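Local coordinates for protein ribulose bisphosphate carboxylase (Pyrococcus horikoshii, PDB 2D69) that probably catalyses the magnesium-dependent carboxylation of ribulose 1,5-bisphosphate to two molecules of 3-phosphoglycerate, as part of an archaeal AMP degradation pathway, at residues Y88-F93 against Y127-H132; A104-V109 against L118-F123; A256-L261 against R303-D308. All coordinates share one frame; numbering follows the deposited sequence.

Contact 1 (Y88-F93 against Y127-H132)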
loop_
_atom_site.group_PDB
_atom_site.type_symbol
_atom_site.label_atom_id
_atom_site.label_comp_id
_atom_site.label_asym_id
_atom_site.label_seq_id
_atom_site.Cartn_x
_atom_site.Cartn_y
_atom_site.Cartn_z
ATOM N N TYR A 88 -7.235 -12.455 42.952
ATOM C CA TYR A 88 -6.151 -12.002 42.077
ATOM C C TYR A 88 -6.240 -10.512 41.810
ATOM O O TYR A 88 -7.227 -10.049 41.245
ATOM C CB TYR A 88 -6.221 -12.724 40.707
ATOM C CG TYR A 88 -6.007 -14.235 40.817
ATOM C CD1 TYR A 88 -4.776 -14.798 40.576
ATOM C CD2 TYR A 88 -7.057 -15.080 41.187
ATOM C CE1 TYR A 88 -4.584 -16.155 40.674
ATOM C CE2 TYR A 88 -6.902 -16.424 41.256
ATOM C CZ TYR A 88 -5.654 -16.972 41.022
ATOM O OH TYR A 88 -5.513 -18.317 41.150
ATOM N N PRO A 89 -5.202 -9.768 42.176
ATOM C CA PRO A 89 -5.096 -8.369 41.785
ATOM C C PRO A 89 -4.823 -8.218 40.297
ATOM O O PRO A 89 -4.147 -9.063 39.670
ATOM C CB PRO A 89 -3.926 -7.861 42.635
ATOM C CG PRO A 89 -3.090 -9.020 42.797
ATOM C CD PRO A 89 -4.017 -10.217 42.927
ATOM N N LEU A 90 -5.388 -7.152 39.712
ATOM C CA LEU A 90 -5.300 -6.941 38.273
ATOM C C LEU A 90 -3.907 -6.576 37.783
ATOM O O LEU A 90 -3.667 -6.587 36.602
ATOM C CB LEU A 90 -6.278 -5.867 37.861
ATOM C CG LEU A 90 -7.714 -6.214 38.195
ATOM C CD1 LEU A 90 -8.579 -5.217 37.502
ATOM C CD2 LEU A 90 -8.107 -7.603 37.713
ATOM N N THR A 91 -2.985 -6.306 38.698
ATOM C CA THR A 91 -1.595 -6.148 38.352
ATOM C C THR A 91 -0.947 -7.422 37.764
ATOM O O THR A 91 0.192 -7.378 37.262
ATOM C CB THR A 91 -0.813 -5.712 39.621
ATOM O OG1 THR A 91 -1.193 -6.557 40.699
ATOM C CG2 THR A 91 -1.271 -4.313 40.120
ATOM N N LEU A 92 -1.595 -8.578 37.920
ATOM C CA LEU A 92 -1.055 -9.828 37.437
ATOM C C LEU A 92 -1.470 -10.054 35.990
ATOM O O LEU A 92 -0.978 -10.990 35.360
ATOM C CB LEU A 92 -1.589 -11.011 38.245
ATOM C CG LEU A 92 -0.952 -11.373 39.547
ATOM C CD1 LEU A 92 -1.995 -12.198 40.322
ATOM C CD2 LEU A 92 0.388 -12.138 39.334
ATOM N N PHE A 93 -2.352 -9.195 35.446
ATOM C CA PHE A 93 -2.965 -9.467 34.152
ATOM C C PHE A 93 -2.711 -8.459 33.060
ATOM O O PHE A 93 -2.677 -7.198 33.286
ATOM C CB PHE A 93 -4.469 -9.654 34.340
ATOM C CG PHE A 93 -4.816 -10.774 35.264
ATOM C CD1 PHE A 93 -4.205 -12.016 35.144
ATOM C CD2 PHE A 93 -5.594 -10.546 36.387
ATOM C CE1 PHE A 93 -4.514 -13.028 36.015
ATOM C CE2 PHE A 93 -5.856 -11.563 37.300
ATOM C CZ PHE A 93 -5.305 -12.791 37.108
ATOM N N TYR A 127 -15.120 -5.416 37.184
ATOM C CA TYR A 127 -15.573 -4.502 36.106
ATOM C C TYR A 127 -14.378 -4.018 35.271
ATOM O O TYR A 127 -14.458 -3.943 34.052
ATOM C CB TYR A 127 -16.374 -3.328 36.684
ATOM C CG TYR A 127 -17.017 -2.481 35.589
ATOM C CD1 TYR A 127 -18.247 -2.827 35.032
ATOM C CD2 TYR A 127 -16.381 -1.378 35.090
ATOM C CE1 TYR A 127 -18.802 -2.070 34.025
ATOM C CE2 TYR A 127 -16.916 -0.652 34.039
ATOM C CZ TYR A 127 -18.136 -0.989 33.541
ATOM O OH TYR A 127 -18.664 -0.215 32.544
ATOM N N GLU A 128 -13.257 -3.729 35.921
ATOM C CA GLU A 128 -12.134 -3.129 35.263
ATOM C C GLU A 128 -11.370 -4.152 34.429
ATOM O O GLU A 128 -10.593 -3.751 33.584
ATOM C CB GLU A 128 -11.194 -2.393 36.249
ATOM C CG GLU A 128 -11.733 -1.043 36.754
ATOM C CD GLU A 128 -11.971 -0.005 35.649
ATOM O OE1 GLU A 128 -13.105 0.545 35.621
ATOM O OE2 GLU A 128 -11.037 0.285 34.850
ATOM N N TYR A 129 -11.586 -5.448 34.678
ATOM C CA TYR A 129 -11.123 -6.498 33.746
ATOM C C TYR A 129 -12.105 -6.655 32.562
ATOM O O TYR A 129 -11.724 -6.662 31.384
ATOM C CB TYR A 129 -10.947 -7.840 34.490
ATOM C CG TYR A 129 -10.124 -8.796 33.681
ATOM C CD1 TYR A 129 -8.740 -8.796 33.754
ATOM C CD2 TYR A 129 -10.732 -9.638 32.766
ATOM C CE1 TYR A 129 -7.999 -9.625 32.927
ATOM C CE2 TYR A 129 -10.005 -10.492 31.957
ATOM C CZ TYR A 129 -8.663 -10.492 32.017
ATOM O OH TYR A 129 -8.000 -11.327 31.139
ATOM N N LEU A 130 -13.368 -6.753 32.900
ATOM C CA LEU A 130 -14.412 -7.145 31.966
ATOM C C LEU A 130 -14.643 -6.058 30.942
ATOM O O LEU A 130 -15.034 -6.346 29.783
ATOM C CB LEU A 130 -15.716 -7.382 32.758
ATOM C CG LEU A 130 -16.910 -7.945 31.976
ATOM C CD1 LEU A 130 -16.524 -9.201 31.280
ATOM C CD2 LEU A 130 -18.122 -8.209 32.912
ATOM N N ARG A 131 -14.397 -4.810 31.336
ATOM C CA ARG A 131 -14.695 -3.677 30.446
ATOM C C ARG A 131 -13.778 -3.659 29.192
ATOM O O ARG A 131 -14.072 -2.990 28.212
ATOM C CB ARG A 131 -14.614 -2.342 31.197
ATOM C CG ARG A 131 -13.163 -1.909 31.575
ATOM C CD ARG A 131 -13.086 -0.610 32.351
ATOM N NE ARG A 131 -13.451 0.499 31.499
ATOM C CZ ARG A 131 -13.925 1.669 31.922
ATOM N NH1 ARG A 131 -14.081 1.902 33.217
ATOM N NH2 ARG A 131 -14.219 2.617 31.035
ATOM N N HIS A 132 -12.675 -4.410 29.225
ATOM C CA HIS A 132 -11.792 -4.541 28.064
ATOM C C HIS A 132 -12.148 -5.732 27.158
ATOM O O HIS A 132 -11.308 -6.159 26.350
ATOM C CB HIS A 132 -10.340 -4.615 28.553
ATOM C CG HIS A 132 -10.002 -3.482 29.470
ATOM N ND1 HIS A 132 -10.193 -2.158 29.115
ATOM C CD2 HIS A 132 -9.528 -3.470 30.735
ATOM C CE1 HIS A 132 -9.829 -1.385 30.121
ATOM N NE2 HIS A 132 -9.428 -2.152 31.118
#
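Leu-90 and Phe-93 meet Tyr-129 in a wholly apolar interface between the turn that follows strand 81-88 and the short helix 127-130, where the CA atoms of Leu-90 and Tyr-129 lie 7.4 Å apart. The aliphatic part of the contact is shared between the two methyls of Leu-90. Its CD1 reaches the first turn of the helix and rests 4.0 Å from Glu-128 CB, with the side chains crossing at about a right angle. Its CD2 approaches the phenol ring, at 4.2 Å from Tyr-129 CD1 and obliquely to the ring plane.

The aromatic part uses the rim of the tyrosine. Phe-93 CB lies at the edge of that ring, close to its plane, 3.8 Å from Tyr-129 CE1. The ring centroids of Phe-93 and Tyr-129 are 5.9 Å apart with planes at 82°, but the rings meet obliquely, so the pair is neither a stack nor T-shaped. Tyr-129 gets there because its CG is anti to the backbone N (chi1 -164°), which carries the ring across to the turn. Leu-101 of helix 98-105 packs against both aromatic side chains.

The polar interactions lie beside this packing, on the helix side. Arg-131 NH1 donates to Glu-128 OE1 at 2.9 Å, entering on the syn side of the carboxylate and nearly in the guanidinium plane. Arg-131 also hydrogen-bonds Leu-90 O and Phe-93 O of the second subunit, and Leu-90 O is bonded by Arg-131 NH1 of that subunit.

The chemistry divides in two: within one chain the turn and helix are joined by apolar contacts of Leu-90 and Phe-93 with Tyr-129 and the CB of Glu-128, whereas directional bonds to turn carbonyls link the same elements between subunits, the salt bridge to Glu-128 probably helping to orient the guanidinium.

Contact 2 (A104-V109 against L118-F123). With SO4 (sulfate ion), chain G.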
loop_
_atom_site.group_PDB
_atom_site.type_symbol
_atom_site.label_atom_id
_atom_site.label_comp_id
_atom_site.label_asym_id
_atom_site.label_seq_id
_atom_site.Cartn_x
_atom_site.Cartn_y
_atom_site.Cartn_z
ATOM N N ALA A 104 -2.278 -17.949 33.288
ATOM C CA ALA A 104 -2.061 -17.827 34.723
ATOM C C ALA A 104 -2.949 -18.751 35.532
ATOM O O ALA A 104 -2.446 -19.522 36.361
ATOM C CB ALA A 104 -2.262 -16.398 35.168
ATOM N N VAL A 105 -4.256 -18.712 35.290
ATOM C CA VAL A 105 -5.206 -19.422 36.170
ATOM C C VAL A 105 -5.545 -20.863 35.776
ATOM O O VAL A 105 -6.210 -21.609 36.506
ATOM C CB VAL A 105 -6.482 -18.576 36.409
ATOM C CG1 VAL A 105 -6.102 -17.217 36.848
ATOM C CG2 VAL A 105 -7.377 -18.451 35.195
ATOM N N ALA A 106 -5.114 -21.251 34.577
ATOM C CA ALA A 106 -5.499 -22.507 33.957
ATOM C C ALA A 106 -4.290 -23.105 33.249
ATOM O O ALA A 106 -4.469 -23.812 32.280
ATOM C CB ALA A 106 -6.678 -22.295 32.984
ATOM N N GLY A 107 -3.086 -22.897 33.801
ATOM C CA GLY A 107 -1.836 -23.254 33.162
ATOM C C GLY A 107 -1.090 -24.357 33.882
ATOM O O GLY A 107 -1.570 -25.503 33.953
ATOM N N ASN A 108 0.061 -24.019 34.445
ATOM C CA ASN A 108 0.912 -24.992 35.126
ATOM C C ASN A 108 0.250 -25.618 36.321
ATOM O O ASN A 108 0.756 -26.631 36.830
ATOM C CB ASN A 108 2.210 -24.334 35.599
ATOM C CG ASN A 108 3.237 -24.232 34.495
ATOM O OD1 ASN A 108 2.936 -24.529 33.322
ATOM N ND2 ASN A 108 4.461 -23.819 34.845
ATOM N N VAL A 109 -0.833 -25.024 36.811
ATOM C CA VAL A 109 -1.428 -25.518 38.057
ATOM C C VAL A 109 -1.947 -26.966 37.940
ATOM O O VAL A 109 -1.961 -27.725 38.919
ATOM C CB VAL A 109 -2.559 -24.595 38.597
ATOM C CG1 VAL A 109 -1.990 -23.325 39.197
ATOM C CG2 VAL A 109 -3.583 -24.282 37.544
ATOM N N LEU A 118 -7.355 -31.367 39.891
ATOM C CA LEU A 118 -7.545 -29.935 39.936
ATOM C C LEU A 118 -8.526 -29.553 38.829
ATOM O O LEU A 118 -8.301 -29.893 37.680
ATOM C CB LEU A 118 -6.222 -29.152 39.755
ATOM C CG LEU A 118 -6.434 -27.620 39.716
ATOM C CD1 LEU A 118 -6.848 -27.060 41.051
ATOM C CD2 LEU A 118 -5.230 -26.873 39.207
ATOM N N ARG A 119 -9.594 -28.858 39.206
ATOM C CA ARG A 119 -10.598 -28.428 38.248
ATOM C C ARG A 119 -10.863 -26.984 38.452
ATOM O O ARG A 119 -11.162 -26.577 39.558
ATOM C CB ARG A 119 -11.882 -29.229 38.462
ATOM C CG ARG A 119 -12.781 -29.263 37.239
ATOM C CD ARG A 119 -14.135 -29.968 37.460
ATOM N NE ARG A 119 -14.768 -30.248 36.182
ATOM C CZ ARG A 119 -16.063 -30.536 36.006
ATOM N NH1 ARG A 119 -16.920 -30.507 37.016
ATOM N NH2 ARG A 119 -16.506 -30.801 34.783
ATOM N N LEU A 120 -10.811 -26.180 37.387
ATOM C CA LEU A 120 -11.193 -24.808 37.489
ATOM C C LEU A 120 -12.694 -24.749 37.276
ATOM O O LEU A 120 -13.164 -25.100 36.223
ATOM C CB LEU A 120 -10.416 -24.018 36.442
ATOM C CG LEU A 120 -10.687 -22.596 35.906
ATOM C CD1 LEU A 120 -11.881 -21.864 36.396
ATOM C CD2 LEU A 120 -9.429 -21.766 36.037
ATOM N N LEU A 121 -13.431 -24.303 38.286
ATOM C CA LEU A 121 -14.885 -24.346 38.289
ATOM C C LEU A 121 -15.547 -23.122 37.688
ATOM O O LEU A 121 -16.543 -23.243 36.977
ATOM C CB LEU A 121 -15.411 -24.527 39.703
ATOM C CG LEU A 121 -14.893 -25.727 40.431
ATOM C CD1 LEU A 121 -15.500 -25.785 41.865
ATOM C CD2 LEU A 121 -15.212 -27.011 39.627
ATOM N N ASP A 122 -15.011 -21.950 37.993
ATOM C CA ASP A 122 -15.575 -20.674 37.552
ATOM C C ASP A 122 -14.585 -19.568 37.857
ATOM O O ASP A 122 -13.696 -19.722 38.681
ATOM C CB ASP A 122 -16.890 -20.387 38.319
ATOM C CG ASP A 122 -17.864 -19.464 37.558
ATOM O OD1 ASP A 122 -17.553 -18.991 36.450
ATOM O OD2 ASP A 122 -19.004 -19.150 38.003
ATOM N N PHE A 123 -14.758 -18.429 37.207
ATOM C CA PHE A 123 -13.996 -17.247 37.512
ATOM C C PHE A 123 -14.970 -16.038 37.422
ATOM O O PHE A 123 -16.060 -16.101 36.782
ATOM C CB PHE A 123 -12.746 -17.142 36.623
ATOM C CG PHE A 123 -13.063 -16.891 35.159
ATOM C CD1 PHE A 123 -12.957 -15.641 34.642
ATOM C CD2 PHE A 123 -13.441 -17.934 34.325
ATOM C CE1 PHE A 123 -13.224 -15.406 33.276
ATOM C CE2 PHE A 123 -13.750 -17.684 32.941
ATOM C CZ PHE A 123 -13.635 -16.444 32.453
HETATM S S SO4 G . -16.971 -31.371 41.525
HETATM O O1 SO4 G . -17.058 -32.792 41.188
HETATM O O2 SO4 G . -16.048 -31.192 42.636
HETATM O O3 SO4 G . -16.482 -30.620 40.367
HETATM O O4 SO4 G . -18.289 -30.914 41.968
#
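Leu-118 and Leu-120 of strand 115-124 project against Val-105, Ala-106 and Val-109, packing the end of helix 98-105 and the following turn on one face of a sheet. The order of strands and helices, beta-alpha-beta-beta-alpha-beta with antiparallel neighbours, is that of the ferredoxin-like N-terminal domain of RuBisCO, and this contact joins its second helix to its fourth strand.

One methyl of each leucine does the touching. Leu-120 CD2 lies 4.0 Å from Val-105 CG2 and 4.1 Å from Ala-106 CB, so it sits where the helix gives way to the turn. The same methyl comes within 3.3 Å of Val-105 O, an oxygen that also takes a hydrogen bond from the hydroxyl of Tyr-30. Leu-120 chi2 is -3°, with CD1 nearly eclipsing CA, a probably strained arrangement that accompanies the position of CD2. Leu-118 CD2 presses on Val-109 CG2 at 3.5 Å, tighter than ordinary van der Waals contact, and stands 3.4 Å from Val-109 O. With CG opposite the backbone N (chi1 176°), Leu-118 reaches from the strand to Val-109, which it meets at a slant.

The next shell fixes the strand. Leu-118 and Leu-120 bond through their backbones to Gly-292, while Arg-119 and Leu-121 pair with strand 26-34. Leu-121 and Asp-122 both face Glu-29, forming a classic beta bulge. At the bulge Lys-300 of helix 295-305 makes a salt bridge with Asp-122 OD1 and also hydrogen-bonds Phe-123 O just beyond, tying the strand to the catalytic domain.

Away from the packed side, Arg-119 runs extended from CG to NE toward a sulfate, probably from the crystallisation liquor. Its NH1 makes a weak hydrogen bond of 3.4 Å to sulfate O3, which lies at the guanidinium edge, near its plane.

Contact 3 (A256-L261 against R303-D308)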
loop_
_atom_site.group_PDB
_atom_site.type_symbol
_atom_site.label_atom_id
_atom_site.label_comp_id
_atom_site.label_asym_id
_atom_site.label_seq_id
_atom_site.Cartn_x
_atom_site.Cartn_y
_atom_site.Cartn_z
ATOM N N ALA A 256 -9.246 -24.711 17.530
ATOM C CA ALA A 256 -8.515 -23.517 17.083
ATOM C C ALA A 256 -7.714 -22.787 18.180
ATOM O O ALA A 256 -6.554 -22.371 17.993
ATOM C CB ALA A 256 -9.482 -22.542 16.471
ATOM N N GLY A 257 -8.383 -22.553 19.302
ATOM C CA GLY A 257 -7.755 -22.012 20.492
ATOM C C GLY A 257 -8.081 -20.531 20.708
ATOM O O GLY A 257 -8.561 -19.839 19.824
ATOM N N TRP A 258 -7.798 -20.084 21.916
ATOM C CA TRP A 258 -8.142 -18.752 22.398
ATOM C C TRP A 258 -7.490 -17.600 21.642
ATOM O O TRP A 258 -8.131 -16.555 21.429
ATOM C CB TRP A 258 -7.768 -18.652 23.918
ATOM C CG TRP A 258 -8.560 -19.529 24.807
ATOM C CD1 TRP A 258 -8.068 -20.485 25.647
ATOM C CD2 TRP A 258 -9.970 -19.577 24.924
ATOM N NE1 TRP A 258 -9.101 -21.145 26.252
ATOM C CE2 TRP A 258 -10.281 -20.571 25.851
ATOM C CE3 TRP A 258 -11.016 -18.842 24.358
ATOM C CZ2 TRP A 258 -11.577 -20.894 26.189
ATOM C CZ3 TRP A 258 -12.286 -19.132 24.724
ATOM C CH2 TRP A 258 -12.570 -20.169 25.619
ATOM N N SER A 259 -6.228 -17.772 21.277
ATOM C CA SER A 259 -5.458 -16.753 20.577
ATOM C C SER A 259 -6.084 -16.423 19.242
ATOM O O SER A 259 -6.308 -15.216 18.903
ATOM C CB SER A 259 -4.013 -17.206 20.393
ATOM O OG SER A 259 -3.315 -16.214 19.662
ATOM N N ALA A 260 -6.444 -17.465 18.521
ATOM C CA ALA A 260 -7.094 -17.250 17.221
ATOM C C ALA A 260 -8.477 -16.695 17.404
ATOM O O ALA A 260 -8.860 -15.856 16.645
ATOM C CB ALA A 260 -7.169 -18.491 16.465
ATOM N N LEU A 261 -9.205 -17.159 18.423
ATOM C CA LEU A 261 -10.571 -16.672 18.678
ATOM C C LEU A 261 -10.598 -15.180 18.975
ATOM O O LEU A 261 -11.418 -14.458 18.430
ATOM C CB LEU A 261 -11.208 -17.394 19.844
ATOM C CG LEU A 261 -12.707 -17.632 19.878
ATOM C CD1 LEU A 261 -13.311 -17.650 21.260
ATOM C CD2 LEU A 261 -13.598 -16.907 18.869
ATOM N N ARG A 303 -18.098 -16.235 25.914
ATOM C CA ARG A 303 -19.065 -15.132 25.904
ATOM C C ARG A 303 -18.364 -13.764 26.040
ATOM O O ARG A 303 -18.741 -12.782 25.400
ATOM C CB ARG A 303 -20.079 -15.327 27.024
ATOM C CG ARG A 303 -21.084 -14.198 27.117
ATOM C CD ARG A 303 -22.284 -14.472 27.985
ATOM N NE ARG A 303 -23.133 -13.304 27.988
ATOM C CZ ARG A 303 -23.983 -12.961 28.946
ATOM N NH1 ARG A 303 -24.129 -13.734 30.027
ATOM N NH2 ARG A 303 -24.712 -11.849 28.821
ATOM N N MET A 304 -17.325 -13.710 26.880
ATOM C CA MET A 304 -16.661 -12.466 27.176
ATOM C C MET A 304 -15.925 -11.960 25.929
ATOM O O MET A 304 -16.136 -10.794 25.507
ATOM C CB MET A 304 -15.736 -12.703 28.402
ATOM C CG MET A 304 -14.904 -11.531 28.915
ATOM S SD MET A 304 -13.824 -11.974 30.428
ATOM C CE MET A 304 -14.507 -13.365 30.769
ATOM N N ILE A 305 -15.156 -12.843 25.292
ATOM C CA ILE A 305 -14.567 -12.535 24.008
ATOM C C ILE A 305 -15.681 -12.175 23.056
ATOM O O ILE A 305 -15.708 -11.102 22.429
ATOM C CB ILE A 305 -13.710 -13.729 23.473
ATOM C CG1 ILE A 305 -12.489 -13.903 24.355
ATOM C CG2 ILE A 305 -13.242 -13.410 22.048
ATOM C CD1 ILE A 305 -11.829 -15.260 24.254
ATOM N N GLY A 306 -16.661 -13.064 22.963
ATOM C CA GLY A 306 -17.831 -12.735 22.186
ATOM C C GLY A 306 -18.312 -13.679 21.124
ATOM O O GLY A 306 -18.564 -13.231 20.015
ATOM N N VAL A 307 -18.504 -14.962 21.447
ATOM C CA VAL A 307 -19.233 -15.869 20.543
ATOM C C VAL A 307 -20.678 -15.520 20.680
ATOM O O VAL A 307 -21.085 -15.071 21.739
ATOM C CB VAL A 307 -18.948 -17.393 20.860
ATOM C CG1 VAL A 307 -17.479 -17.670 20.799
ATOM C CG2 VAL A 307 -19.567 -17.802 22.116
ATOM N N ASP A 308 -21.462 -15.635 19.615
ATOM C CA ASP A 308 -22.889 -15.274 19.666
ATOM C C ASP A 308 -23.823 -16.431 20.016
ATOM O O ASP A 308 -25.004 -16.221 20.436
ATOM C CB ASP A 308 -23.293 -14.698 18.335
ATOM C CG ASP A 308 -22.543 -13.455 18.021
ATOM O OD1 ASP A 308 -23.022 -12.383 18.454
ATOM O OD2 ASP A 308 -21.486 -13.460 17.342
#
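Trp-258 supplies the flat group, and Ile-305 meets its six-membered ring obliquely, neither squarely over a face nor at the rim. The touching atom is the terminal methyl: Ile-305 CD1 is 3.7 Å from Trp-258 CE3 and 3.9 Å from Trp-258 CZ3. Phe-102 of helix 98-105 forms an edge-to-face pair with the indole, and Leu-298 and Ala-301 add further contacts from helix 295-305.

The same methyl serves two neighbours, for Leu-261 CD1 approaches Ile-305 CD1 at 4.1 Å. Leu-261 CD1 then continues to Val-307 CG1 at 4.2 Å, the two side chains crossing at about a right angle. In Ile-305, CD1 is anti to CA across the CB-CG1 bond (chi2 161°), which carries the methyl outward.

The contact lies where one helix begins and the other ends. Gly-257 occupies the N-cap position of helix 258-271, and its O accepts the backbone bond from Leu-261 N. Gly-306, with positive phi, is the C-prime residue of a Schellman motif that ends helix 295-305. The helices that follow two adjacent parallel strands, 248-252 and 274-278, pack side by side, as successive outer helices of a TIM barrel do.

All three contacts are buried and apolar across their segments, but their centres lie about 22, 18 and 9 Å from the chain's centre for contacts 1, 2 and 3. Contact 2 is nested within the loop closed by contact 1, both in the N-terminal domain; contact 3 belongs to the barrel. Helix 98-105, part of contact 2, also packs on side chains of contacts 1 and 3, and helix 295-305, part of contact 3, packs on contact 2. Aromatic rings contribute to contacts 1 and 3, whereas contact 2 relies on aliphatic groups. Contact 1 adds charged bonding at a subunit boundary; all three touch the third subunit, contact 3 with Ser-259 hydrogen-bonding it.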